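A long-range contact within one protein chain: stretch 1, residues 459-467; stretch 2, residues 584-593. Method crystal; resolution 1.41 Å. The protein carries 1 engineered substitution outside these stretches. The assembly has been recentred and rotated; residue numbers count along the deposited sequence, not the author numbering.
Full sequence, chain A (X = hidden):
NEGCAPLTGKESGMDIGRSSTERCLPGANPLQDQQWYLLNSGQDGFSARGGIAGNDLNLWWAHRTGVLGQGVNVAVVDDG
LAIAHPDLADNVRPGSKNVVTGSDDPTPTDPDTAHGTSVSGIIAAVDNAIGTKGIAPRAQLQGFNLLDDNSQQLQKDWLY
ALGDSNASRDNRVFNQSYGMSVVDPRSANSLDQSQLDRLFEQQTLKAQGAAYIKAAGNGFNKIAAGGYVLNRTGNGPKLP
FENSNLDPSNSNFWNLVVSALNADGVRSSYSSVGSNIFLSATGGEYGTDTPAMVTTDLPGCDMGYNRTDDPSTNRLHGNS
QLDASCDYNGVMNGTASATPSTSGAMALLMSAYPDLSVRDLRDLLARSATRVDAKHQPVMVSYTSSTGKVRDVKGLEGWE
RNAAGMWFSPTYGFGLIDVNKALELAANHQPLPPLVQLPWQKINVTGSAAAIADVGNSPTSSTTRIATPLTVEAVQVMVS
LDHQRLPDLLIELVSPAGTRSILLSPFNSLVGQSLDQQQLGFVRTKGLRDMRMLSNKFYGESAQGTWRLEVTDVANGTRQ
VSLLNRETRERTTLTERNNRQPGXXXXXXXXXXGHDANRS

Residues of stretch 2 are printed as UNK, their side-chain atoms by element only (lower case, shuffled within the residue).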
# COMPACT_ATOMS: atom_id res chain seq x y z
N PRO A 459 11.76 -20.44 -18.63
CA PRO A 459 11.56 -19.00 -18.67
C PRO A 459 12.33 -18.31 -19.78
O PRO A 459 13.40 -18.77 -20.20
CB PRO A 459 12.10 -18.53 -17.32
CG PRO A 459 12.02 -19.72 -16.44
CD PRO A 459 12.28 -20.89 -17.33
N THR A 460 11.77 -17.21 -20.26
CA THR A 460 12.49 -16.24 -21.05
C THR A 460 13.34 -15.47 -20.05
O THR A 460 12.82 -14.92 -19.09
CB THR A 460 11.50 -15.32 -21.75
OG1 THR A 460 10.62 -16.11 -22.55
CG2 THR A 460 12.20 -14.28 -22.62
N SER A 461 14.65 -15.44 -20.27
CA SER A 461 15.58 -14.93 -19.27
C SER A 461 16.47 -13.85 -19.82
O SER A 461 16.87 -13.87 -20.98
CB SER A 461 16.45 -16.07 -18.73
OG SER A 461 15.65 -17.13 -18.21
N SER A 462 16.82 -12.92 -18.94
CA SER A 462 17.75 -11.85 -19.27
C SER A 462 18.56 -11.50 -18.03
O SER A 462 18.02 -11.39 -16.94
CB SER A 462 16.99 -10.65 -19.82
OG SER A 462 17.83 -9.52 -20.03
N THR A 463 19.86 -11.33 -18.22
CA THR A 463 20.80 -11.15 -17.11
C THR A 463 21.61 -9.86 -17.24
O THR A 463 21.96 -9.45 -18.34
CB THR A 463 21.74 -12.37 -17.04
OG1 THR A 463 20.96 -13.55 -16.80
CG2 THR A 463 22.78 -12.21 -15.95
N THR A 464 21.87 -9.21 -16.10
CA THR A 464 22.76 -8.06 -16.04
C THR A 464 23.69 -8.20 -14.84
O THR A 464 23.33 -8.82 -13.83
CB THR A 464 21.97 -6.72 -15.97
OG1 THR A 464 22.85 -5.61 -16.17
CG2 THR A 464 21.24 -6.55 -14.64
N ARG A 465 24.88 -7.63 -14.94
CA ARG A 465 25.83 -7.64 -13.84
C ARG A 465 25.81 -6.32 -13.09
O ARG A 465 25.87 -5.24 -13.70
CB ARG A 465 27.25 -7.93 -14.33
CG ARG A 465 28.25 -8.05 -13.19
CD ARG A 465 29.60 -8.57 -13.65
NE ARG A 465 30.52 -8.71 -12.51
CZ ARG A 465 31.35 -7.77 -12.07
NH1 ARG A 465 31.43 -6.58 -12.66
NH2 ARG A 465 32.12 -8.02 -11.02
N ILE A 466 25.74 -6.40 -11.77
CA ILE A 466 25.97 -5.25 -10.90
C ILE A 466 27.41 -5.33 -10.40
O ILE A 466 27.79 -6.30 -9.74
CB ILE A 466 24.95 -5.22 -9.72
CG1 ILE A 466 23.51 -5.02 -10.23
CG2 ILE A 466 25.36 -4.18 -8.66
CD1 ILE A 466 23.19 -3.65 -10.81
N ALA A 467 28.22 -4.32 -10.72
CA ALA A 467 29.64 -4.35 -10.39
C ALA A 467 29.95 -3.89 -8.97
O ALA A 467 30.91 -4.36 -8.36
CB ALA A 467 30.43 -3.51 -11.39
N UNK A 584 6.75 -11.18 -26.25
CA UNK A 584 8.08 -10.68 -26.54
C UNK A 584 8.55 -9.83 -25.37
O UNK A 584 7.89 -8.86 -25.02
c UNK A 584 8.05 -9.86 -27.84
n UNK A 584 8.55 -6.29 -30.63
c UNK A 584 9.25 -8.43 -29.53
c UNK A 584 9.36 -9.17 -28.20
c UNK A 584 8.48 -7.12 -29.39
N UNK A 585 9.67 -10.21 -24.76
CA UNK A 585 10.32 -9.33 -23.79
C UNK A 585 11.05 -8.23 -24.55
O UNK A 585 11.86 -8.50 -25.44
c UNK A 585 11.13 -8.68 -20.82
c UNK A 585 12.07 -9.35 -21.84
c UNK A 585 13.05 -10.26 -21.14
c UNK A 585 11.30 -10.12 -22.91
N UNK A 586 10.75 -6.98 -24.19
CA UNK A 586 11.32 -5.81 -24.86
C UNK A 586 12.55 -5.29 -24.11
O UNK A 586 13.63 -5.13 -24.69
c UNK A 586 10.25 -4.69 -25.04
c UNK A 586 7.84 -4.35 -25.84
c UNK A 586 10.88 -3.41 -25.61
c UNK A 586 9.10 -5.19 -25.93
N UNK A 587 12.39 -5.02 -22.82
CA UNK A 587 13.47 -4.49 -22.02
C UNK A 587 13.14 -4.68 -20.56
O UNK A 587 11.98 -4.87 -20.20
o UNK A 587 12.57 -2.24 -21.78
c UNK A 587 13.66 -2.99 -22.27
N UNK A 588 14.16 -4.63 -19.72
CA UNK A 588 13.94 -4.46 -18.30
C UNK A 588 15.05 -3.61 -17.73
O UNK A 588 16.11 -3.46 -18.36
c UNK A 588 17.58 -7.97 -14.40
n UNK A 588 16.87 -7.86 -18.02
c UNK A 588 15.79 -6.96 -16.27
c UNK A 588 15.09 -6.61 -17.48
c UNK A 588 16.49 -7.18 -13.99
c UNK A 588 15.60 -6.66 -14.92
c UNK A 588 17.80 -8.25 -15.72
c UNK A 588 15.78 -7.19 -18.50
c UNK A 588 13.83 -5.80 -17.57
c UNK A 588 16.90 -7.74 -16.65
N UNK A 589 14.80 -3.04 -16.56
CA UNK A 589 15.79 -2.23 -15.87
C UNK A 589 15.85 -2.65 -14.41
O UNK A 589 14.85 -3.04 -13.83
o UNK A 589 15.45 -0.32 -17.33
c UNK A 589 15.45 -0.74 -15.98
N UNK A 590 17.05 -2.55 -13.84
CA UNK A 590 17.30 -2.94 -12.46
C UNK A 590 17.89 -1.79 -11.67
O UNK A 590 18.86 -1.16 -12.11
c UNK A 590 19.77 -5.72 -11.20
c UNK A 590 17.52 -5.19 -10.23
c UNK A 590 18.26 -4.14 -12.42
c UNK A 590 18.70 -4.65 -11.05
N UNK A 591 17.30 -1.53 -10.50
CA UNK A 591 17.87 -0.58 -9.56
C UNK A 591 18.08 -1.24 -8.22
O UNK A 591 17.14 -1.76 -7.60
c UNK A 591 17.69 1.71 -8.54
n UNK A 591 16.47 5.81 -8.69
n UNK A 591 18.00 4.10 -8.61
c UNK A 591 17.00 0.67 -9.41
n UNK A 591 18.72 6.28 -8.67
c UNK A 591 17.00 3.04 -8.61
c UNK A 591 17.73 5.39 -8.66
N UNK A 592 19.32 -1.24 -7.76
CA UNK A 592 19.63 -1.73 -6.42
C UNK A 592 19.70 -0.56 -5.43
O UNK A 592 20.40 0.43 -5.67
c UNK A 592 20.89 -3.68 -7.42
c UNK A 592 20.95 -2.53 -6.42
c UNK A 592 21.23 -3.08 -5.04
N UNK A 593 18.96 -0.68 -4.33
CA UNK A 593 18.98 0.29 -3.23
C UNK A 593 19.60 -0.39 -2.02
O UNK A 593 19.17 -1.47 -1.62
c UNK A 593 17.55 0.75 -2.90
c UNK A 593 15.99 0.43 -4.84
c UNK A 593 15.87 2.48 -3.43
c UNK A 593 16.79 1.43 -4.04

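Position 584 carries four carbons in a row ending in a nitrogen, an unbranched chain whose CA-to-CB bond points away from stretch 1 and which touches nothing there. That is Lys584, exposed, at the first position of stretch 2.

Position 585 turns toward stretch 1. Its four side-chain carbons fork at the second, and its CB lies 4.3 Å from CG2 of Thr460, while one tip of the fork reaches the CB of Ser462. A fork at the second carbon makes it Leu585, and the tip is CD2, 4.2 Å from Ser462 CB; with chi1 t and chi2 p, the side chain bridges two inward-facing residues of the other strand.

Position 586 also has four carbons, but the fork comes at the first and one arm is two carbons long; it is out of reach of stretch 1. This is Ile586. Its phi/psi of -96/-54 departs from the extended values of its neighbours, and here the alternation slips: 585 and 588, three residues apart rather than two, both point toward stretch 1. At 587 one carbon and one oxygen make a small polar side chain, buried but directed away and touching nothing on stretch 1: Ser587.

Position 588 holds the largest side chain of the contact: one carbon, then fused five- and six-membered rings with eight carbons and one nitrogen. The ring nitrogen meets Ser462 OG, and ring carbons approach Thr463 and Thr464. Only tryptophan fits. Trp588 NE1 donates a hydrogen bond to Ser462 OG at 2.8 Å, with an N-H...acceptor angle of 147°. Ser462 meets the ring at its edge, near the plane, as a ring N-H requires. Further round the edge, Trp588 CZ2 comes within 4.4 Å of Thr463 CA; Trp588 CH2 lies 3.9 Å from Thr464 CG2. The indole thus runs along three consecutive residues.

Position 589, again one carbon and one oxygen, points away and touches nothing on stretch 1; it is Ser589. Position 590 returns toward stretch 1 with four carbons forked at the second, one tip lying against Thr464 and Ile466. This is Leu590, whose CD2 sits 3.8 Å from Thr464 CG2 and 3.9 Å from Ile466 CG1.

Position 591 shows three carbons, a nitrogen, and a carbon bearing two more nitrogens, directed away and without contact: Arg591, its NE hydrogen-bonded elsewhere in the structure. Position 592 has one carbon carrying two others, a compact fork near Ile466. It is Val592, with CG2 4.1 Å from Ile466 CG1. Position 593, four carbons forked at the second, is buried but out of reach of stretch 1: Leu593.

The two strands run nearly parallel, 18° apart, with axes 8.9 Å apart at closest approach, so they meet mainly through side chains. Thr460, Ser462, Thr464 and Ile466 face Leu585, Trp588, Leu590 and Val592, burying 370 Å² in all. Serine and threonine face leucine and indole along most of the contact, one hydrogen bond satisfies the buried ring nitrogen, and apolar packing of Ile466 with Leu590 and Val592 completes the far end.

Stretch 2 (584-593) KLISWSLRVL
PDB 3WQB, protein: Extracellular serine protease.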